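Local coordinates for protein DNA endonuclease i-cvui (Chlorella vulgaris, PDB 5A77) that probably acts as an intron-homing endonuclease of the LAGLIDADG family, a homodimer that grips its DNA target and cuts both strands with the help of magnesium, at residues 12-16 with 93-97; 22-28 with 42-48; 128-132 with 143-147. All coordinates share one frame; numbering follows the deposited sequence.

Contact 1 of 3, residues 12-16 with 93-97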
loop_
_atom_site.group_PDB
_atom_site.type_symbol
_atom_site.label_atom_id
_atom_site.label_comp_id
_atom_site.label_asym_id
_atom_site.label_seq_id
_atom_site.Cartn_x
_atom_site.Cartn_y
_atom_site.Cartn_z
ATOM N N PHE B 12 5.835 -13.305 -2.731
ATOM C CA PHE B 12 5.656 -12.536 -3.961
ATOM C C PHE B 12 4.229 -11.987 -4.057
ATOM O O PHE B 12 4.003 -10.913 -4.616
ATOM C CB PHE B 12 5.979 -13.394 -5.192
ATOM C CG PHE B 12 7.440 -13.748 -5.325
ATOM C CD1 PHE B 12 8.424 -12.833 -4.990
ATOM C CD2 PHE B 12 7.826 -14.999 -5.787
ATOM C CE1 PHE B 12 9.777 -13.162 -5.108
ATOM C CE2 PHE B 12 9.171 -15.336 -5.900
ATOM C CZ PHE B 12 10.148 -14.415 -5.560
ATOM N N ALA B 13 3.272 -12.720 -3.493
ATOM C CA ALA B 13 1.877 -12.275 -3.452
ATOM C C ALA B 13 1.708 -11.129 -2.448
ATOM O O ALA B 13 1.043 -10.130 -2.740
ATOM C CB ALA B 13 0.954 -13.435 -3.104
ATOM N N TRP B 14 2.310 -11.280 -1.273
ATOM C CA TRP B 14 2.333 -10.217 -0.272
ATOM C C TRP B 14 2.970 -8.965 -0.863
ATOM O O TRP B 14 2.422 -7.872 -0.755
ATOM C CB TRP B 14 3.097 -10.654 0.996
ATOM C CG TRP B 14 3.267 -9.537 2.002
ATOM C CD1 TRP B 14 2.418 -9.218 3.025
ATOM C CD2 TRP B 14 4.353 -8.587 2.068
ATOM N NE1 TRP B 14 2.901 -8.131 3.716
ATOM C CE2 TRP B 14 4.071 -7.733 3.159
ATOM C CE3 TRP B 14 5.514 -8.391 1.322
ATOM C CZ2 TRP B 14 4.934 -6.682 3.504
ATOM C CZ3 TRP B 14 6.366 -7.347 1.676
ATOM C CH2 TRP B 14 6.066 -6.505 2.758
ATOM N N LEU B 15 4.132 -9.133 -1.490
ATOM C CA LEU B 15 4.860 -8.009 -2.074
ATOM C C LEU B 15 4.088 -7.385 -3.231
ATOM O O LEU B 15 4.060 -6.161 -3.391
ATOM C CB LEU B 15 6.246 -8.445 -2.548
ATOM C CG LEU B 15 7.054 -7.264 -3.080
ATOM C CD1 LEU B 15 7.090 -6.159 -2.033
ATOM C CD2 LEU B 15 8.463 -7.683 -3.488
ATOM N N ALA B 16 3.459 -8.223 -4.042
ATOM C CA ALA B 16 2.587 -7.696 -5.060
ATOM C C ALA B 16 1.524 -6.854 -4.377
ATOM O O ALA B 16 1.213 -5.738 -4.818
ATOM C CB ALA B 16 1.963 -8.812 -5.874
ATOM N N LYS B 93 8.188 -11.922 -11.438
ATOM C CA LYS B 93 7.916 -12.486 -10.118
ATOM C C LYS B 93 6.561 -12.011 -9.654
ATOM O O LYS B 93 5.746 -12.800 -9.192
ATOM C CB LYS B 93 8.995 -12.094 -9.111
ATOM C CG LYS B 93 10.174 -13.033 -9.089
ATOM C CD LYS B 93 11.378 -12.360 -8.491
ATOM C CE LYS B 93 12.612 -13.207 -8.669
ATOM N NZ LYS B 93 13.844 -12.411 -8.385
ATOM N N LEU B 94 6.321 -10.713 -9.813
ATOM C CA LEU B 94 5.113 -10.066 -9.306
ATOM C C LEU B 94 3.924 -10.180 -10.253
ATOM O O LEU B 94 2.787 -10.341 -9.813
ATOM C CB LEU B 94 5.405 -8.592 -9.020
ATOM C CG LEU B 94 6.519 -8.444 -7.982
ATOM C CD1 LEU B 94 6.865 -6.987 -7.687
ATOM C CD2 LEU B 94 6.103 -9.167 -6.718
ATOM N N LEU B 95 4.212 -10.096 -11.550
ATOM C CA LEU B 95 3.222 -10.091 -12.635
ATOM C C LEU B 95 1.985 -10.970 -12.425
ATOM O O LEU B 95 0.865 -10.488 -12.590
ATOM C CB LEU B 95 3.918 -10.497 -13.932
ATOM C CG LEU B 95 3.544 -9.841 -15.247
ATOM C CD1 LEU B 95 3.328 -8.356 -15.059
ATOM C CD2 LEU B 95 4.683 -10.108 -16.223
ATOM N N PRO B 96 2.169 -12.252 -12.043
ATOM C CA PRO B 96 0.970 -13.068 -11.807
ATOM C C PRO B 96 0.079 -12.571 -10.657
ATOM O O PRO B 96 -1.078 -12.997 -10.564
ATOM C CB PRO B 96 1.547 -14.446 -11.462
ATOM C CG PRO B 96 2.924 -14.445 -12.034
ATOM C CD PRO B 96 3.403 -13.044 -11.865
ATOM N N TYR B 97 0.592 -11.689 -9.805
ATOM C CA TYR B 97 -0.188 -11.241 -8.653
ATOM C C TYR B 97 -0.511 -9.753 -8.662
ATOM O O TYR B 97 -1.390 -9.316 -7.930
ATOM C CB TYR B 97 0.535 -11.582 -7.352
ATOM C CG TYR B 97 1.064 -12.989 -7.304
ATOM C CD1 TYR B 97 0.207 -14.064 -7.126
ATOM C CD2 TYR B 97 2.424 -13.245 -7.447
ATOM C CE1 TYR B 97 0.689 -15.356 -7.086
ATOM C CE2 TYR B 97 2.913 -14.531 -7.408
ATOM C CZ TYR B 97 2.044 -15.582 -7.226
ATOM O OH TYR B 97 2.528 -16.867 -7.185
#
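The helix that carries the LAGLIDADG motif, helix 6-22, lays Phe12, Ala13 and Ala16 against Lys93, Leu94 and Tyr97, where helix 84-94 ends and the chain turns. Apolar packing carries the contact, and the small alanines let the two backbones come close. Leu94 reaches in with one methyl: CD2 stands 3.4 Å from the carbonyl oxygen of Phe12 and 3.9 Å from the amide N of Ala16, so it covers the helical hydrogen bond from Ala16 N to Phe12 O while resting against Leu15 CG and Ala16 CB. A branched leucine suits this place because its other methyl, CD1, packs on Leu45 of the sheet. Tyr97 lies beside it, with CB 3.4 Å from Ala16 CB, a methyl-to-methylene contact. Its CG lies anti to the carbonyl carbon (chi1 -46°), which sets the ring over Ala13. Ala13 CB makes a CH-pi contact with one face, 4.3 Å from the centroid, while Pro96 CB lies over the opposite face.

In LAGLIDADG enzymes this helix pairs with its counterpart at the dimer interface. Here Ala13 and Tyr97 both also pack on Leu10 of the second subunit, while Trp14, on another side of the helix, hydrogen-bonds through NE1 to Asp20 of that subunit.

Phe12 and Lys93 cross at a slant. The lysine methylenes pass over one face of the phenyl ring, with CG 4.0 Å from its centroid and CD 3.8 Å from CZ. Lysine fits this partly exposed position: its aliphatic stem covers the ring, and its extended chain carries NZ beyond it to a weak hydrogen bond with Leu64 O.

Contact 2 of 3, residues 22-28 with 42-48. With MG (magnesium ion), chain H; nucleotides of chain F; nucleotides of chain D.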
loop_
_atom_site.group_PDB
_atom_site.type_symbol
_atom_site.label_atom_id
_atom_site.label_comp_id
_atom_site.label_asym_id
_atom_site.label_seq_id
_atom_site.Cartn_x
_atom_site.Cartn_y
_atom_site.Cartn_z
ATOM N N ASP B 22 1.509 0.816 -2.346
ATOM C CA ASP B 22 2.541 1.851 -2.229
ATOM C C ASP B 22 3.757 1.616 -3.085
ATOM O O ASP B 22 4.875 1.842 -2.632
ATOM C CB ASP B 22 2.990 2.005 -0.784
ATOM C CG ASP B 22 2.038 2.855 0.017
ATOM O OD1 ASP B 22 1.302 3.646 -0.623
ATOM O OD2 ASP B 22 2.018 2.721 1.264
ATOM N N GLY B 23 3.543 1.168 -4.314
ATOM C CA GLY B 23 4.633 0.993 -5.247
ATOM C C GLY B 23 4.563 1.974 -6.404
ATOM O O GLY B 23 3.611 2.742 -6.547
ATOM N N CYS B 24 5.592 1.947 -7.234
ATOM C CA CYS B 24 5.660 2.809 -8.395
ATOM C C CYS B 24 6.397 2.055 -9.473
ATOM O O CYS B 24 7.614 1.871 -9.383
ATOM C CB CYS B 24 6.369 4.127 -8.071
ATOM S SG CYS B 24 6.350 5.353 -9.413
ATOM N N ILE B 25 5.650 1.585 -10.464
ATOM C CA ILE B 25 6.231 0.977 -11.652
ATOM C C ILE B 25 6.193 1.999 -12.770
ATOM O O ILE B 25 5.130 2.293 -13.307
ATOM C CB ILE B 25 5.480 -0.294 -12.056
ATOM C CG1 ILE B 25 5.368 -1.220 -10.839
ATOM C CG2 ILE B 25 6.145 -0.962 -13.275
ATOM C CD1 ILE B 25 4.950 -2.619 -11.176
ATOM N N ASN B 26 7.352 2.552 -13.107
ATOM C CA ASN B 26 7.387 3.750 -13.933
ATOM C C ASN B 26 8.347 3.649 -15.111
ATOM O O ASN B 26 9.150 2.721 -15.214
ATOM C CB ASN B 26 7.759 4.961 -13.066
ATOM C CG ASN B 26 7.242 6.276 -13.637
ATOM O OD1 ASN B 26 6.413 6.286 -14.541
ATOM N ND2 ASN B 26 7.726 7.390 -13.099
ATOM N N ALA B 27 8.242 4.621 -16.003
ATOM C CA ALA B 27 9.121 4.741 -17.148
ATOM C C ALA B 27 9.231 6.214 -17.478
ATOM O O ALA B 27 8.250 6.843 -17.888
ATOM C CB ALA B 27 8.593 3.959 -18.322
ATOM N N GLN B 28 10.423 6.758 -17.265
ATOM C CA GLN B 28 10.698 8.171 -17.482
ATOM C C GLN B 28 11.680 8.392 -18.617
ATOM O O GLN B 28 12.599 7.601 -18.829
ATOM C CB GLN B 28 11.270 8.820 -16.219
ATOM C CG GLN B 28 10.623 8.364 -14.954
ATOM C CD GLN B 28 11.568 8.411 -13.780
ATOM O OE1 GLN B 28 12.020 7.372 -13.298
ATOM N NE2 GLN B 28 11.875 9.621 -13.314
ATOM N N ARG B 42 14.321 5.573 -18.606
ATOM C CA ARG B 42 14.611 4.871 -17.359
ATOM C C ARG B 42 13.406 4.042 -16.962
ATOM O O ARG B 42 12.308 4.560 -16.913
ATOM C CB ARG B 42 14.984 5.860 -16.235
ATOM C CG ARG B 42 15.098 5.249 -14.811
ATOM C CD ARG B 42 15.539 6.292 -13.742
ATOM N NE ARG B 42 16.810 6.918 -14.112
ATOM C CZ ARG B 42 17.182 8.155 -13.791
ATOM N NH1 ARG B 42 16.381 8.925 -13.061
ATOM N NH2 ARG B 42 18.357 8.626 -14.218
ATOM N N VAL B 43 13.611 2.752 -16.713
ATOM C CA VAL B 43 12.584 1.902 -16.130
ATOM C C VAL B 43 12.873 1.646 -14.633
ATOM O O VAL B 43 14.038 1.474 -14.240
ATOM C CB VAL B 43 12.468 0.561 -16.886
ATOM C CG1 VAL B 43 12.041 0.791 -18.335
ATOM C CG2 VAL B 43 13.774 -0.197 -16.833
ATOM N N SER B 44 11.832 1.632 -13.798
ATOM C CA SER B 44 12.021 1.368 -12.368
ATOM C C SER B 44 10.782 0.925 -11.608
ATOM O O SER B 44 9.670 1.408 -11.849
ATOM C CB SER B 44 12.596 2.604 -11.665
ATOM O OG SER B 44 11.810 3.755 -11.909
ATOM N N LEU B 45 10.995 -0.007 -10.684
ATOM C CA LEU B 45 10.022 -0.307 -9.645
ATOM C C LEU B 45 10.509 0.322 -8.349
ATOM O O LEU B 45 11.638 0.073 -7.925
ATOM C CB LEU B 45 9.834 -1.818 -9.470
ATOM C CG LEU B 45 8.852 -2.299 -8.391
ATOM C CD1 LEU B 45 8.245 -3.617 -8.798
ATOM C CD2 LEU B 45 9.532 -2.457 -7.045
ATOM N N THR B 46 9.664 1.119 -7.702
ATOM C CA THR B 46 10.069 1.754 -6.450
ATOM C C THR B 46 8.993 1.551 -5.383
ATOM O O THR B 46 7.805 1.633 -5.670
ATOM C CB THR B 46 10.339 3.261 -6.651
ATOM O OG1 THR B 46 11.616 3.437 -7.280
ATOM C CG2 THR B 46 10.389 3.977 -5.316
ATOM N N VAL B 47 9.413 1.260 -4.159
ATOM C CA VAL B 47 8.498 1.095 -3.038
ATOM C C VAL B 47 8.848 2.117 -1.947
ATOM O O VAL B 47 10.020 2.295 -1.602
ATOM C CB VAL B 47 8.554 -0.343 -2.472
ATOM C CG1 VAL B 47 7.861 -0.426 -1.135
ATOM C CG2 VAL B 47 7.944 -1.322 -3.448
ATOM N N PHE B 48 7.831 2.803 -1.430
ATOM C CA PHE B 48 8.038 3.856 -0.440
ATOM C C PHE B 48 7.611 3.436 0.954
ATOM O O PHE B 48 6.586 2.785 1.124
ATOM C CB PHE B 48 7.275 5.123 -0.820
ATOM C CG PHE B 48 7.555 5.604 -2.204
ATOM C CD1 PHE B 48 8.648 6.418 -2.464
ATOM C CD2 PHE B 48 6.717 5.256 -3.251
ATOM C CE1 PHE B 48 8.896 6.871 -3.752
ATOM C CE2 PHE B 48 6.966 5.699 -4.522
ATOM C CZ PHE B 48 8.053 6.507 -4.774
HETATM MG MG MG H . 1.452 3.406 3.552
ATOM O OP3 DG F 1 -0.089 5.380 -6.046
ATOM P P DG F 1 0.618 4.512 -5.068
ATOM O OP1 DG F 1 0.022 4.786 -3.737
ATOM O OP2 DG F 1 0.599 3.128 -5.598
ATOM O "O5'" DG F 1 2.163 4.926 -5.025
ATOM C "C5'" DG F 1 2.608 6.017 -4.197
ATOM C "C4'" DG F 1 2.727 7.269 -5.037
ATOM O "O4'" DG F 1 3.420 8.324 -4.321
ATOM C "C3'" DG F 1 3.482 7.082 -6.340
ATOM O "O3'" DG F 1 2.743 7.699 -7.326
ATOM C "C2'" DG F 1 4.810 7.813 -6.093
ATOM C "C1'" DG F 1 4.341 8.936 -5.201
ATOM N N9 DG F 1 5.368 9.570 -4.385
ATOM C C8 DG F 1 6.228 8.960 -3.500
ATOM N N7 DG F 1 6.988 9.806 -2.855
ATOM C C5 DG F 1 6.585 11.051 -3.324
ATOM C C6 DG F 1 7.042 12.344 -2.993
ATOM O O6 DG F 1 7.925 12.660 -2.200
ATOM N N1 DG F 1 6.367 13.329 -3.701
ATOM C C2 DG F 1 5.376 13.098 -4.609
ATOM N N2 DG F 1 4.835 14.180 -5.187
ATOM N N3 DG F 1 4.935 11.890 -4.931
ATOM C C4 DG F 1 5.585 10.920 -4.255
ATOM P P DC D 14 4.061 5.404 4.449
ATOM O OP1 DC D 14 3.162 4.229 4.312
ATOM O OP2 DC D 14 5.193 5.380 5.405
ATOM O "O5'" DC D 14 4.657 5.817 3.007
ATOM C "C5'" DC D 14 4.065 5.312 1.810
ATOM C "C4'" DC D 14 3.325 6.403 1.032
ATOM O "O4'" DC D 14 3.756 7.729 1.456
ATOM C "C3'" DC D 14 3.531 6.362 -0.490
ATOM O "O3'" DC D 14 2.264 6.211 -1.161
ATOM C "C2'" DC D 14 4.200 7.715 -0.806
ATOM C "C1'" DC D 14 3.693 8.572 0.337
ATOM N N1 DC D 14 4.481 9.851 0.607
ATOM C C2 DC D 14 4.339 10.957 -0.252
ATOM O O2 DC D 14 3.594 10.866 -1.235
ATOM N N3 DC D 14 5.025 12.101 0.020
ATOM C C4 DC D 14 5.813 12.168 1.096
ATOM N N4 DC D 14 6.464 13.314 1.325
ATOM C C5 DC D 14 5.966 11.061 1.988
ATOM C C6 DC D 14 5.283 9.937 1.710
ATOM P P DA F 2 2.486 6.983 -8.728
ATOM O OP1 DA F 2 1.029 6.810 -8.916
ATOM O OP2 DA F 2 3.351 5.788 -8.843
ATOM O "O5'" DA F 2 2.991 8.114 -9.712
ATOM C "C5'" DA F 2 2.938 9.454 -9.254
ATOM C "C4'" DA F 2 4.186 10.218 -9.639
ATOM O "O4'" DA F 2 5.123 10.269 -8.529
ATOM C "C3'" DA F 2 4.978 9.646 -10.829
ATOM O "O3'" DA F 2 5.227 10.704 -11.735
ATOM C "C2'" DA F 2 6.273 9.146 -10.165
ATOM C "C1'" DA F 2 6.392 10.202 -9.086
ATOM N N9 DA F 2 7.372 9.990 -8.035
ATOM C C8 DA F 2 7.943 8.813 -7.608
ATOM N N7 DA F 2 8.818 8.979 -6.631
ATOM C C5 DA F 2 8.813 10.355 -6.419
ATOM C C6 DA F 2 9.510 11.190 -5.524
ATOM N N6 DA F 2 10.406 10.736 -4.621
ATOM N N1 DA F 2 9.261 12.522 -5.589
ATOM C C2 DA F 2 8.389 12.971 -6.478
ATOM N N3 DA F 2 7.677 12.291 -7.362
ATOM C C4 DA F 2 7.939 10.978 -7.282
#
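Cys24 and Phe48 lean together on the DNA-facing side of two antiparallel strands, Cys24 CB lying 3.9 Å from Phe48 CE2. The phenyl ring lies between two groups: Thr46 CG2 sits over one face, toward the rim, and DG1 C8 of chain F over the centre of the other, 3.2 Å above the plane. DA2 N7 of chain F meets the ring's edge at CZ. Farther along, Gln28 and Arg42 slant across each other with their amide and guanidinium planes 78° apart; Gln28 OE1 lies 3.7 Å from Arg42 CD, while Arg42 NH1 bonds a thymine O4. This is the first beta hairpin of the alpha-beta-beta-alpha-beta-beta-alpha LAGLIDADG core, whose sheet reads DNA bases. On its other surface Ile25 CD1 meets Leu45 CD1, apolar groups that pack beneath helices 84-94 and 102-114. Backbone bonds join the strands, from Arg42 N to Gln28 O (2.7 Å) through to a weak one from Phe48 N to Asp22 O. Asp22, the motif aspartate, splits its carboxylate: OD2 binds magnesium at 2.5 Å, with DC14 OP1 of chain D, Ala21 O of the second subunit and another DNA phosphate, and OD1 accepts a hydrogen bond from DC14 O3' (2.8 Å), an end left by cleavage.

Contact 3 of 3, residues 128-132 with 143-147. With nucleotides of chain F.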
loop_
_atom_site.group_PDB
_atom_site.type_symbol
_atom_site.label_atom_id
_atom_site.label_comp_id
_atom_site.label_asym_id
_atom_site.label_seq_id
_atom_site.Cartn_x
_atom_site.Cartn_y
_atom_site.Cartn_z
ATOM N N ALA B 128 10.311 5.844 -26.130
ATOM C CA ALA B 128 9.820 7.072 -25.506
ATOM C C ALA B 128 8.289 7.153 -25.549
ATOM O O ALA B 128 7.647 7.565 -24.578
ATOM C CB ALA B 128 10.429 8.290 -26.177
ATOM N N LEU B 129 7.702 6.754 -26.672
ATOM C CA LEU B 129 6.246 6.794 -26.800
ATOM C C LEU B 129 5.540 5.830 -25.818
ATOM O O LEU B 129 4.437 6.105 -25.361
ATOM C CB LEU B 129 5.840 6.492 -28.241
ATOM C CG LEU B 129 5.884 7.741 -29.125
ATOM C CD1 LEU B 129 5.991 7.399 -30.621
ATOM C CD2 LEU B 129 4.653 8.593 -28.860
ATOM N N LEU B 130 6.194 4.720 -25.496
ATOM C CA LEU B 130 5.710 3.786 -24.497
ATOM C C LEU B 130 5.915 4.365 -23.092
ATOM O O LEU B 130 5.186 4.022 -22.155
ATOM C CB LEU B 130 6.429 2.440 -24.629
ATOM C CG LEU B 130 6.037 1.502 -25.764
ATOM C CD1 LEU B 130 6.884 0.236 -25.757
ATOM C CD2 LEU B 130 4.567 1.155 -25.644
ATOM N N ALA B 131 6.906 5.242 -22.944
ATOM C CA ALA B 131 7.118 5.909 -21.667
ATOM C C ALA B 131 5.922 6.792 -21.303
ATOM O O ALA B 131 5.525 6.851 -20.141
ATOM C CB ALA B 131 8.387 6.731 -21.688
ATOM N N ASP B 132 5.359 7.485 -22.288
ATOM C CA ASP B 132 4.210 8.353 -22.034
ATOM C C ASP B 132 2.960 7.572 -21.719
ATOM O O ASP B 132 2.099 8.063 -20.990
ATOM C CB ASP B 132 3.912 9.276 -23.215
ATOM C CG ASP B 132 5.116 10.069 -23.657
ATOM O OD1 ASP B 132 6.084 10.194 -22.862
ATOM O OD2 ASP B 132 5.072 10.584 -24.802
ATOM N N ARG B 143 5.301 15.492 -14.816
ATOM C CA ARG B 143 6.264 15.302 -15.909
ATOM C C ARG B 143 6.102 16.266 -17.086
ATOM O O ARG B 143 5.052 16.383 -17.678
ATOM C CB ARG B 143 6.524 13.814 -16.282
ATOM C CG ARG B 143 5.651 13.137 -17.318
ATOM C CD ARG B 143 6.273 11.847 -17.877
ATOM N NE ARG B 143 5.964 10.645 -17.110
ATOM C CZ ARG B 143 6.354 9.401 -17.373
ATOM N NH1 ARG B 143 7.080 9.098 -18.403
ATOM N NH2 ARG B 143 6.007 8.434 -16.585
ATOM N N THR B 144 7.174 17.000 -17.345
ATOM C CA THR B 144 7.287 17.972 -18.412
ATOM C C THR B 144 7.824 17.312 -19.672
ATOM O O THR B 144 7.466 17.706 -20.783
ATOM C CB THR B 144 8.207 19.130 -18.002
ATOM O OG1 THR B 144 9.544 18.636 -17.831
ATOM C CG2 THR B 144 7.729 19.747 -16.690
ATOM N N ILE B 145 8.651 16.281 -19.489
ATOM C CA ILE B 145 9.443 15.700 -20.582
ATOM C C ILE B 145 8.756 14.524 -21.330
ATOM O O ILE B 145 8.660 13.399 -20.843
ATOM C CB ILE B 145 10.826 15.268 -20.027
ATOM C CG1 ILE B 145 11.811 14.948 -21.133
ATOM C CG2 ILE B 145 10.728 14.127 -19.011
ATOM C CD1 ILE B 145 13.218 15.077 -20.622
ATOM N N LEU B 146 8.255 14.796 -22.527
ATOM C CA LEU B 146 7.471 13.795 -23.247
ATOM C C LEU B 146 8.155 13.334 -24.532
ATOM O O LEU B 146 9.205 13.868 -24.918
ATOM C CB LEU B 146 6.086 14.346 -23.570
ATOM C CG LEU B 146 5.151 14.518 -22.375
ATOM C CD1 LEU B 146 4.493 15.893 -22.444
ATOM C CD2 LEU B 146 4.117 13.394 -22.329
ATOM N N ALA B 147 7.563 12.335 -25.184
ATOM C CA ALA B 147 8.106 11.809 -26.432
ATOM C C ALA B 147 8.301 12.907 -27.469
ATOM O O ALA B 147 9.329 12.931 -28.147
ATOM C CB ALA B 147 7.216 10.719 -26.991
ATOM P P DC F 3 5.624 10.427 -13.269
ATOM O OP1 DC F 3 5.213 11.650 -13.989
ATOM O OP2 DC F 3 5.085 9.119 -13.681
ATOM O "O5'" DC F 3 7.224 10.256 -13.221
ATOM C "C5'" DC F 3 8.083 11.256 -13.747
ATOM C "C4'" DC F 3 8.053 12.521 -12.911
ATOM O "O4'" DC F 3 7.983 12.176 -11.506
ATOM C "C3'" DC F 3 9.290 13.389 -13.058
ATOM O "O3'" DC F 3 9.109 14.317 -14.141
ATOM C "C2'" DC F 3 9.380 14.097 -11.711
ATOM C "C1'" DC F 3 8.776 13.070 -10.743
ATOM N N1 DC F 3 9.785 12.265 -9.938
ATOM C C2 DC F 3 10.610 12.909 -9.006
ATOM O O2 DC F 3 10.526 14.135 -8.873
ATOM N N3 DC F 3 11.491 12.168 -8.280
ATOM C C4 DC F 3 11.553 10.850 -8.455
ATOM N N4 DC F 3 12.419 10.167 -7.714
ATOM C C5 DC F 3 10.712 10.172 -9.388
ATOM C C6 DC F 3 9.850 10.910 -10.096
ATOM P P DG F 4 10.210 14.421 -15.316
ATOM O OP1 DG F 4 9.675 15.249 -16.417
ATOM O OP2 DG F 4 10.746 13.066 -15.580
ATOM O "O5'" DG F 4 11.345 15.319 -14.674
ATOM C "C5'" DG F 4 11.021 16.607 -14.178
ATOM C "C4'" DG F 4 12.164 17.116 -13.348
ATOM O "O4'" DG F 4 12.335 16.222 -12.204
ATOM C "C3'" DG F 4 13.504 17.131 -14.100
ATOM O "O3'" DG F 4 14.250 18.313 -13.803
ATOM C "C2'" DG F 4 14.213 15.885 -13.591
ATOM C "C1'" DG F 4 13.667 15.738 -12.175
ATOM N N9 DG F 4 13.695 14.343 -11.748
ATOM C C8 DG F 4 13.165 13.265 -12.416
ATOM N N7 DG F 4 13.397 12.128 -11.830
ATOM C C5 DG F 4 14.143 12.472 -10.708
ATOM C C6 DG F 4 14.695 11.657 -9.705
ATOM O O6 DG F 4 14.621 10.428 -9.594
ATOM N N1 DG F 4 15.392 12.401 -8.755
ATOM C C2 DG F 4 15.537 13.766 -8.784
ATOM N N2 DG F 4 16.247 14.313 -7.788
ATOM N N3 DG F 4 15.020 14.542 -9.724
ATOM C C4 DG F 4 14.347 13.828 -10.652
#
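A chi1 of -53° sets Asp132 CG anti to its carbonyl carbon and swings the carboxylate off helix 121-135 to Ala147, the first residue of helix 147-156. Ala147 N donates to Asp132 OD2 (3.1 Å, 154° at the hydrogen), which accepts the bond on its syn lone pair, the side facing OD1. Leu146 stands at the N-cap position. Its CD2 passes 3.7 Å from Asp132 CG, the two side chains crossing at a slant, while its amide is held by Asn149 OD1 from within the new helix. Ala147 turns its methyl toward helix 121-135, 4.1 Å from Ala128 CB and 3.8 Å from Leu129 CD2. Alanines on both sides allow this helix start to settle close.

Arg143, at the other end of the connection, has CG between its backbone N and carbonyl carbon and a bend at chi3 (88°). Folded so, its guanidinium turns back toward helix 121-135, with NH1 3.2 Å from Ala131 O, although the firmer partner of NH1 is Ala27 O of strand 23-31. NH2 and NE face the DNA: NH2 donates to OP2 of DC3 of chain F (3.1 Å), meeting it near the guanidinium plane, and NE gives a weak bond to OP1. Thr144 N donates to OP1 of DG4 of chain F (3.2 Å).

An arginine suits a place where a protein carbonyl and a phosphate must be bridged by one planar group with several N-H donors. The Asp132 carboxylate, next to the first amide of a helix, is probably stabilised as an anion by the positive end of that helix.

From the N terminus the chain runs down helix 6-22 and passes directly into the hairpin, whose strands 23-31 and 39-50 contact 2 joins as a short local closure. The chain then goes on through the second helix and hairpin to the end of helix 84-94, where contact 1 closes a much longer loop that contains the whole of contact 2. Contact 3 opens only afterwards, joining helix 121-135 to the start of helix 147-156. Contact 2 touches both of the others: Leu45 meets Leu94 of contact 1, and Ala27 O meets Arg143 NH1 of contact 3, while contacts 1 and 3 lie on opposite sides of the chain's centre, about 27 Å apart between centres.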